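Side-chain contacts in membrane-bound lytic murein transglycosylase A (Burkholderia pseudomallei, PDB 6QK4), which probably cleaves the beta-1,4 bond between N-acetylmuramic acid and N-acetylglucosamine in peptidoglycan, with formation of a 1,6-anhydro bond in the N-acetylmuramic acid: residues A44-A47 against L48-N51; A59-Q62 against R63-A67. All coordinates share one frame; numbering follows the deposited sequence.

Interaction 1: residues A44-A47 against L48-N51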
loop_
_atom_site.group_PDB
_atom_site.type_symbol
_atom_site.label_atom_id
_atom_site.label_comp_id
_atom_site.label_asym_id
_atom_site.label_seq_id
_atom_site.Cartn_x
_atom_site.Cartn_y
_atom_site.Cartn_z
ATOM N N ALA A 44 -5.795 13.280 8.691
ATOM C CA ALA A 44 -7.125 12.663 8.628
ATOM C C ALA A 44 -8.165 13.501 7.861
ATOM O O ALA A 44 -9.041 12.934 7.171
ATOM C CB ALA A 44 -7.628 12.369 10.056
ATOM N N THR A 45 -8.088 14.848 7.941
ATOM C CA THR A 45 -9.043 15.664 7.177
ATOM C C THR A 45 -8.834 15.547 5.671
ATOM O O THR A 45 -9.789 15.775 4.905
ATOM C CB THR A 45 -8.950 17.126 7.569
ATOM O OG1 THR A 45 -7.567 17.463 7.727
ATOM C CG2 THR A 45 -9.671 17.347 8.945
ATOM N N ILE A 46 -7.602 15.286 5.228
ATOM C CA ILE A 46 -7.369 15.114 3.787
ATOM C C ILE A 46 -8.127 13.901 3.288
ATOM O O ILE A 46 -8.852 13.953 2.286
ATOM C CB ILE A 46 -5.857 15.007 3.494
ATOM C CG1 ILE A 46 -5.171 16.358 3.727
ATOM C CG2 ILE A 46 -5.583 14.583 2.060
ATOM C CD1 ILE A 46 -3.641 16.344 3.782
ATOM N N ALA A 47 -7.976 12.780 3.992
ATOM C CA ALA A 47 -8.672 11.553 3.586
ATOM C C ALA A 47 -10.168 11.697 3.786
ATOM O O ALA A 47 -10.951 11.132 3.013
ATOM C CB ALA A 47 -8.141 10.338 4.364
ATOM N N LEU A 48 -10.580 12.479 4.789
ATOM C CA LEU A 48 -11.991 12.784 4.977
ATOM C C LEU A 48 -12.601 13.541 3.786
ATOM O O LEU A 48 -13.719 13.242 3.360
ATOM C CB LEU A 48 -12.185 13.591 6.284
ATOM C CG LEU A 48 -13.624 14.134 6.514
ATOM C CD1 LEU A 48 -14.519 12.988 6.821
ATOM C CD2 LEU A 48 -13.588 15.010 7.752
ATOM N N ARG A 49 -11.915 14.557 3.257
ATOM C CA ARG A 49 -12.472 15.248 2.094
ATOM C C ARG A 49 -12.541 14.330 0.881
ATOM O O ARG A 49 -13.506 14.394 0.111
ATOM C CB ARG A 49 -11.627 16.489 1.799
ATOM C CG ARG A 49 -11.854 17.613 2.828
ATOM C CD ARG A 49 -11.316 18.951 2.304
ATOM N NE ARG A 49 -9.906 18.861 1.937
ATOM C CZ ARG A 49 -8.911 18.975 2.815
ATOM N NH1 ARG A 49 -9.199 19.200 4.072
ATOM N NH2 ARG A 49 -7.623 18.881 2.437
ATOM N N GLN A 50 -11.547 13.441 0.694
ATOM C CA GLN A 50 -11.687 12.488 -0.419
ATOM C C GLN A 50 -12.895 11.596 -0.193
ATOM O O GLN A 50 -13.652 11.336 -1.115
ATOM C CB GLN A 50 -10.427 11.628 -0.583
ATOM C CG GLN A 50 -9.208 12.426 -0.979
ATOM C CD GLN A 50 -9.338 12.974 -2.440
ATOM O OE1 GLN A 50 -10.283 12.656 -3.184
ATOM N NE2 GLN A 50 -8.369 13.763 -2.841
ATOM N N ASN A 51 -13.096 11.124 1.038
ATOM C CA ASN A 51 -14.289 10.338 1.352
ATOM C C ASN A 51 -15.574 11.089 0.985
ATOM O O ASN A 51 -16.467 10.540 0.342
ATOM C CB ASN A 51 -14.278 10.017 2.842
ATOM C CG ASN A 51 -14.759 8.635 3.150
ATOM O OD1 ASN A 51 -14.191 7.647 2.662
ATOM N ND2 ASN A 51 -15.750 8.539 4.047
#
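The first two turns of helix 44-55 bring Arg49 back over Thr45 and Ile46 on one flank, while Ala47 and Leu48 face the interior. Four successive i to i+4 hydrogen bonds hold the turns, from Leu48 N to Ala44 O (2.9 Å) through to Asn51 N to Ala47 O (2.9 Å). The Arg49 chain leaves with CG beside its own backbone N and folds back at chi3 (-56°), which returns the guanidinium toward the start of the helix. Thr45 O and Ile46 CA lie on one face of that group, both toward its rim, with NH1 3.6 Å from Thr45 O. At its far end NH2 rests 3.7 Å from Ile46 CG1, a van der Waals contact in which the two side chains run at a slant to each other. Asp73 gathers the polar ends: its OD1 forms a salt bridge with Arg49 NH1 and a hydrogen bond with Thr45 OG1, which should fix the rotation of both. Gln50 CG, set by chi1 (-65°) beside its own backbone N, lies 3.6 Å from Ile46 O; the bend at chi2 then carries the amide away. On the buried side Ala47 O receives a second donor, Gln306 NE2, and Asn51 is held by Gly283 and Gln306. Leu48 packs on Phe82 and Phe83 of helix 76-86 and, with Ala47 and Asn51, on Phe304 of strand 298-307, so this helix packs on both.

Interaction 2: residues A59-Q62 against R63-A67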
loop_
_atom_site.group_PDB
_atom_site.type_symbol
_atom_site.label_atom_id
_atom_site.label_comp_id
_atom_site.label_asym_id
_atom_site.label_seq_id
_atom_site.Cartn_x
_atom_site.Cartn_y
_atom_site.Cartn_z
ATOM N N ALA A 59 -27.929 10.800 2.252
ATOM C CA ALA A 59 -28.684 11.342 3.372
ATOM C C ALA A 59 -27.920 11.348 4.702
ATOM O O ALA A 59 -27.956 12.350 5.449
ATOM C CB ALA A 59 -29.980 10.523 3.510
ATOM N N ASN A 60 -27.286 10.212 5.053
ATOM C CA ASN A 60 -26.709 10.049 6.389
ATOM C C ASN A 60 -25.423 10.855 6.551
ATOM O O ASN A 60 -25.025 11.134 7.686
ATOM C CB ASN A 60 -26.367 8.590 6.700
ATOM C CG ASN A 60 -27.566 7.737 6.857
ATOM O OD1 ASN A 60 -28.657 8.245 7.141
ATOM N ND2 ASN A 60 -27.409 6.446 6.650
ATOM N N TRP A 61 -24.804 11.243 5.433
ATOM C CA TRP A 61 -23.511 11.933 5.393
ATOM C C TRP A 61 -23.614 13.420 5.095
ATOM O O TRP A 61 -22.637 14.144 5.268
ATOM C CB TRP A 61 -22.603 11.248 4.348
ATOM C CG TRP A 61 -21.991 9.982 4.883
ATOM C CD1 TRP A 61 -22.602 8.745 5.022
ATOM C CD2 TRP A 61 -20.690 9.861 5.452
ATOM N NE1 TRP A 61 -21.680 7.823 5.576
ATOM C CE2 TRP A 61 -20.522 8.505 5.865
ATOM C CE3 TRP A 61 -19.613 10.768 5.616
ATOM C CZ2 TRP A 61 -19.310 8.029 6.426
ATOM C CZ3 TRP A 61 -18.423 10.292 6.170
ATOM C CH2 TRP A 61 -18.297 8.923 6.555
ATOM N N GLN A 62 -24.795 13.937 4.723
ATOM C CA GLN A 62 -24.822 15.312 4.240
ATOM C C GLN A 62 -24.335 16.288 5.300
ATOM O O GLN A 62 -23.549 17.193 4.998
ATOM C CB GLN A 62 -26.269 15.677 3.794
ATOM C CG GLN A 62 -26.689 15.048 2.516
ATOM C CD GLN A 62 -28.183 15.358 2.178
ATOM O OE1 GLN A 62 -28.803 16.247 2.799
ATOM N NE2 GLN A 62 -28.744 14.630 1.196
ATOM N N ARG A 63 -24.839 16.176 6.536
ATOM C CA ARG A 63 -24.442 17.143 7.545
ATOM C C ARG A 63 -22.970 17.018 7.891
ATOM O O ARG A 63 -22.290 18.030 8.080
ATOM C CB ARG A 63 -25.245 16.971 8.832
ATOM C CG ARG A 63 -26.679 17.467 8.725
ATOM C CD ARG A 63 -27.399 17.039 10.011
ATOM N NE ARG A 63 -26.731 17.530 11.226
ATOM C CZ ARG A 63 -26.141 16.758 12.149
ATOM N NH1 ARG A 63 -26.108 15.427 12.017
ATOM N NH2 ARG A 63 -25.566 17.324 13.209
ATOM N N ALA A 64 -22.494 15.794 8.102
ATOM C CA ALA A 64 -21.085 15.623 8.457
ATOM C C ALA A 64 -20.165 16.161 7.367
ATOM O O ALA A 64 -19.130 16.785 7.673
ATOM C CB ALA A 64 -20.764 14.141 8.725
ATOM N N CYS A 65 -20.482 15.863 6.095
ATOM C CA CYS A 65 -19.665 16.330 4.984
ATOM C C CYS A 65 -19.703 17.849 4.860
ATOM O O CYS A 65 -18.667 18.483 4.614
ATOM C CB CYS A 65 -20.095 15.666 3.692
ATOM S SG CYS A 65 -19.324 14.007 3.631
ATOM N N ALA A 66 -20.870 18.464 5.080
ATOM C CA ALA A 66 -20.916 19.930 5.085
ATOM C C ALA A 66 -19.986 20.519 6.156
ATOM O O ALA A 66 -19.237 21.468 5.885
ATOM C CB ALA A 66 -22.369 20.418 5.250
ATOM N N ALA A 67 -20.011 19.969 7.374
ATOM C CA ALA A 67 -19.129 20.459 8.428
ATOM C C ALA A 67 -17.684 20.158 8.099
ATOM O O ALA A 67 -16.792 20.957 8.401
ATOM C CB ALA A 67 -19.509 19.831 9.764
HETATM O O HOH W 1 -26.909 14.276 7.323
HETATM O O HOH W 2 -24.146 13.518 8.594
#
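Trp61 O accepts a nearly straight hydrogen bond from Cys65 N (2.9 Å, 169° at the hydrogen), and Gln62 O takes Ala66 N at 3.0 Å, so the chain passes from the 59-62 segment into helix 62-68. Two waters precede these bonds: one accepts from Arg63 N and donates to Ala59 O, the other accepts from Ala64 N and donates to Asn60 O (2.7 Å). Each stands between a carbonyl and the amide four residues on, bridging pairs with the same spacing that the next two residues join directly. Among the side chains, Cys65 returns over the turn to Trp61. Its SG sits beside its own backbone N (chi1 -81°), a setting that directs the sulfur at the indole, 3.8 Å from Trp61 CE3. The approach is to the ring edge, near the ring plane: SG is 5.2 Å from the centroid of the six-membered ring and 77° off its normal. Cys65 CB also touches Trp61 O at 3.4 Å. Beyond the turn, the indole meets Phe87 edge to face and packs on Asn51 and Leu55 of helix 44-55, while Gln62 NE2 is hydrogen-bonded to Arg57 O. The disulfide to Cys52 ties helix 62-68 to helix 44-55. Cys65 SG therefore carries no proton, and its meeting with the indole edge is a packing contact of a disulfide sulfur and not an S-H bond to the ring.

Overall arrangement
Interactions 1 and 2 follow each other along the chain, with centres about 13 Å apart, and meet where Asn51 ND2 lies 3.6 Å from Trp61 CH2. The 44-51 contact is the more buried: it is all helix, and it combines an arginine salt bridge with apolar packing on a helix and a strand and buried polar bonds at Ala47 and Asn51. The 59-67 contact lies farther from the middle of the chain and is only partly buried; waters enter its backbone pattern, and its side-chain chemistry is sulfur and aromatic. The Cys52-Cys65 disulfide joins the two helices covalently, and both contacts pack against helix 76-86, which they share as a neighbour.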